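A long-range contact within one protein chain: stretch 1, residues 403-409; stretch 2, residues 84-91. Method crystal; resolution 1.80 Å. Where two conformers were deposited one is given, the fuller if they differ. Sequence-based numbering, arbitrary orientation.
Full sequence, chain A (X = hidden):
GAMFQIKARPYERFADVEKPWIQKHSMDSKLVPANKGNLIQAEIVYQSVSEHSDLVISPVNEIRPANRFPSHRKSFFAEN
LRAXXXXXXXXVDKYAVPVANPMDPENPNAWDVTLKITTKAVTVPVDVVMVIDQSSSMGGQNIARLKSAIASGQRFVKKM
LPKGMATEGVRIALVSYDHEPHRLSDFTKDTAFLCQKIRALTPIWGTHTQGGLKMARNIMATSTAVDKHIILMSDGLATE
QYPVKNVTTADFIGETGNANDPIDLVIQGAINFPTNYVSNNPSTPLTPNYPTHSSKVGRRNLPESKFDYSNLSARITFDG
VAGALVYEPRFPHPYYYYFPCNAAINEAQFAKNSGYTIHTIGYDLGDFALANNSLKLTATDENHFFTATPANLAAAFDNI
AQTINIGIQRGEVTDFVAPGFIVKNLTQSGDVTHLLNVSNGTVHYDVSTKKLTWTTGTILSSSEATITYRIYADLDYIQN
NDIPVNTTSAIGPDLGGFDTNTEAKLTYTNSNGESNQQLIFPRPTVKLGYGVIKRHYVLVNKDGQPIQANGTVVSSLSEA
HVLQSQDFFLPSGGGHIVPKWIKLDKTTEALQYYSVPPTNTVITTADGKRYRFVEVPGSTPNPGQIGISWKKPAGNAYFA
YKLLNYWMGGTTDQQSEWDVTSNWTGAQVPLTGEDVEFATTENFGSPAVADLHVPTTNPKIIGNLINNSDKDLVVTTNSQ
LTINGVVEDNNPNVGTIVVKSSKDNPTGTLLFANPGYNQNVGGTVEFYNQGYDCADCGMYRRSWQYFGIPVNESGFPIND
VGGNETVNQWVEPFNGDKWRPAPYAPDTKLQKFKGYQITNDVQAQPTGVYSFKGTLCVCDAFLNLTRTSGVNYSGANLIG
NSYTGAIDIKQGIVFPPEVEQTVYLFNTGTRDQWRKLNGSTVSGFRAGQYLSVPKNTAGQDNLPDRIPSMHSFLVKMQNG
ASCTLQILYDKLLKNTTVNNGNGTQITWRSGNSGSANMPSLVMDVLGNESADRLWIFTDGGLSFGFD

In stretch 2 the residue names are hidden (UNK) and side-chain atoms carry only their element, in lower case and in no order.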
# COMPACT_ATOMS: atom_id res chain seq x y z
N THR A 403 -0.94 2.26 -9.11
CA THR A 403 -0.43 2.14 -7.75
C THR A 403 -1.52 1.53 -6.89
O THR A 403 -2.71 1.81 -7.09
CB THR A 403 0.01 3.49 -7.18
OG1 THR A 403 -1.11 4.38 -7.20
CG2 THR A 403 1.15 4.07 -8.01
N ILE A 404 -1.11 0.67 -5.96
CA ILE A 404 -2.03 -0.03 -5.09
C ILE A 404 -2.61 0.94 -4.06
O ILE A 404 -1.88 1.67 -3.38
CB ILE A 404 -1.33 -1.22 -4.43
CG1 ILE A 404 -0.81 -2.23 -5.47
CG2 ILE A 404 -2.27 -1.92 -3.45
CD1 ILE A 404 -1.92 -2.83 -6.36
N ASN A 405 -3.94 0.94 -3.94
CA ASN A 405 -4.65 1.93 -3.14
C ASN A 405 -4.74 1.57 -1.67
O ASN A 405 -4.69 2.46 -0.81
CB ASN A 405 -6.07 2.12 -3.72
CG ASN A 405 -6.89 3.16 -2.97
OD1 ASN A 405 -6.46 4.30 -2.78
ND2 ASN A 405 -8.09 2.77 -2.55
N ILE A 406 -4.87 0.29 -1.35
CA ILE A 406 -5.06 -0.17 0.02
C ILE A 406 -3.78 -0.81 0.53
O ILE A 406 -3.17 -1.64 -0.15
CB ILE A 406 -6.21 -1.18 0.13
CG1 ILE A 406 -7.54 -0.62 -0.37
CG2 ILE A 406 -6.34 -1.66 1.59
CD1 ILE A 406 -8.02 0.58 0.33
N GLY A 407 -3.38 -0.44 1.74
CA GLY A 407 -2.22 -1.04 2.35
C GLY A 407 -2.59 -2.19 3.27
O GLY A 407 -1.96 -3.24 3.23
N ILE A 408 -3.62 -1.98 4.08
CA ILE A 408 -4.16 -2.99 5.00
C ILE A 408 -5.67 -3.07 4.79
O ILE A 408 -6.36 -2.05 4.87
CB ILE A 408 -3.83 -2.63 6.46
CG1 ILE A 408 -2.32 -2.80 6.70
CG2 ILE A 408 -4.68 -3.39 7.42
CD1 ILE A 408 -1.86 -2.03 7.94
N GLN A 409 -6.17 -4.28 4.52
CA GLN A 409 -7.61 -4.45 4.31
C GLN A 409 -8.36 -4.58 5.63
O GLN A 409 -9.50 -4.11 5.75
CB GLN A 409 -7.89 -5.69 3.46
CG GLN A 409 -7.23 -5.62 2.09
CD GLN A 409 -7.69 -6.74 1.17
OE1 GLN A 409 -8.35 -7.68 1.60
NE2 GLN A 409 -7.34 -6.62 -0.10
N UNK A 84 -0.24 -11.42 -9.45
CA UNK A 84 -0.52 -10.55 -8.31
C UNK A 84 0.53 -9.45 -8.22
O UNK A 84 1.72 -9.69 -8.42
c UNK A 84 -0.54 -11.36 -7.02
o UNK A 84 -1.70 -12.17 -6.95
N UNK A 85 0.12 -8.22 -7.90
CA UNK A 85 1.09 -7.15 -7.72
C UNK A 85 1.91 -7.38 -6.46
O UNK A 85 1.51 -8.19 -5.61
c UNK A 85 -1.26 -7.78 -7.60
c UNK A 85 0.22 -5.90 -7.58
c UNK A 85 -1.05 -6.40 -7.05
N UNK A 86 3.03 -6.69 -6.30
CA UNK A 86 3.74 -6.73 -5.01
C UNK A 86 2.83 -6.31 -3.86
O UNK A 86 1.92 -5.50 -4.03
c UNK A 86 5.07 -5.62 -6.73
c UNK A 86 3.65 -5.74 -7.25
c UNK A 86 4.88 -5.72 -5.20
N UNK A 87 3.13 -6.85 -2.69
CA UNK A 87 2.40 -6.49 -1.46
C UNK A 87 2.86 -5.14 -0.94
O UNK A 87 4.07 -4.84 -0.92
c UNK A 87 2.61 -7.59 -0.40
c UNK A 87 1.96 -8.90 -0.83
c UNK A 87 2.06 -7.10 0.98
N UNK A 88 1.92 -4.33 -0.46
CA UNK A 88 2.25 -3.01 0.08
C UNK A 88 2.98 -3.18 1.42
O UNK A 88 2.47 -3.91 2.31
c UNK A 88 0.34 -1.84 -1.06
c UNK A 88 0.99 -2.16 0.27
c UNK A 88 1.34 -0.86 1.02
N UNK A 89 4.15 -2.58 1.59
CA UNK A 89 4.88 -2.75 2.85
C UNK A 89 4.15 -2.11 4.00
O UNK A 89 3.53 -1.05 3.86
c UNK A 89 6.40 -2.17 1.06
c UNK A 89 6.23 -2.05 2.60
c UNK A 89 4.99 -1.93 0.56
N UNK A 90 4.25 -2.76 5.15
CA UNK A 90 3.65 -2.32 6.40
C UNK A 90 4.73 -2.36 7.47
O UNK A 90 5.49 -3.32 7.54
c UNK A 90 1.89 -2.82 8.16
c UNK A 90 2.46 -3.23 6.80
c UNK A 90 1.38 -3.19 5.73
N UNK A 91 4.72 -1.37 8.36
CA UNK A 91 5.64 -1.37 9.49
C UNK A 91 4.90 -0.81 10.70
O UNK A 91 3.95 -0.03 10.55
c UNK A 91 6.89 -0.53 9.20
O HOH W 1 0.01 -4.98 2.67

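Position 84 carries one carbon followed by one oxygen, a short hydroxymethyl group out of reach of stretch 1; it is Ser84, and it takes no part in the contact. At position 85 three carbons close a ring onto the backbone N, and one of them packs on Ile404 CD1. This is Pro85. Its CA-to-CB bond points toward stretch 1, and its CG lies 3.7 Å from Ile404 CD1, an apolar contact at the tip of the isoleucine.

Position 86 again has three carbons in a ring closed onto N. The ring itself stays outside contact range of stretch 1, while the backbone O nears CG1 of Ile404. This is Pro86, its CA-to-CB bond set sideways and its O 4.5 Å from Ile404 CG1. Position 87 bears one carbon that carries two more, the fork of a valine, and touches nothing on stretch 1. The CA-to-CB bond of Val87 points away.

The same three-carbon fork recurs at position 88, but here the CA-to-CB bond points toward stretch 1. One terminal carbon approaches CG2 of Ile404, and the other approaches the CA of Gly407. This is Val88, with chi1 in the t well: its CG2 is 3.5 Å from Ile404 CG2 and 3.6 Å from Ile406 O, while its CG1 is 3.8 Å from Gly407 CA.

Position 89 has three carbons closing a ring onto N, and the ring makes no contact with stretch 1. This is Pro89, whose CA-to-CB bond points away. At position 90 one carbon carries two others; one of these nears Ile408 CD1 and the other Gly407 O. The three-carbon fork identifies Val90, whose CA-to-CB bond points toward stretch 1. Its CG1 lies 3.8 Å from Ile408 CD1 and its CG2 4.2 Å from Gly407 O. Position 91 has a single side-chain carbon, out of reach of stretch 1, and is Ala91.

The contact is small, burying 288 Å² in total, and is built mainly from apolar packing. No direct hydrogen bond crosses it. Val88 has the largest covered area and sits where the backbones come closest, its CA 5.4 Å from Gly407 CA. Glycine has no side chain; an ideal CB there would stand 3.6 Å from Val88 CG1, slightly closer than Gly407 CA does. The packing has a polar cost: Ile406 O is buried by the contact without a partner. Gly407 O fares better, because water 1 donates hydrogen bonds both to it and to Val88 O, each oxygen 2.7 Å from the water O.

Stretch 2, residues 84-91: SPPVVPVA
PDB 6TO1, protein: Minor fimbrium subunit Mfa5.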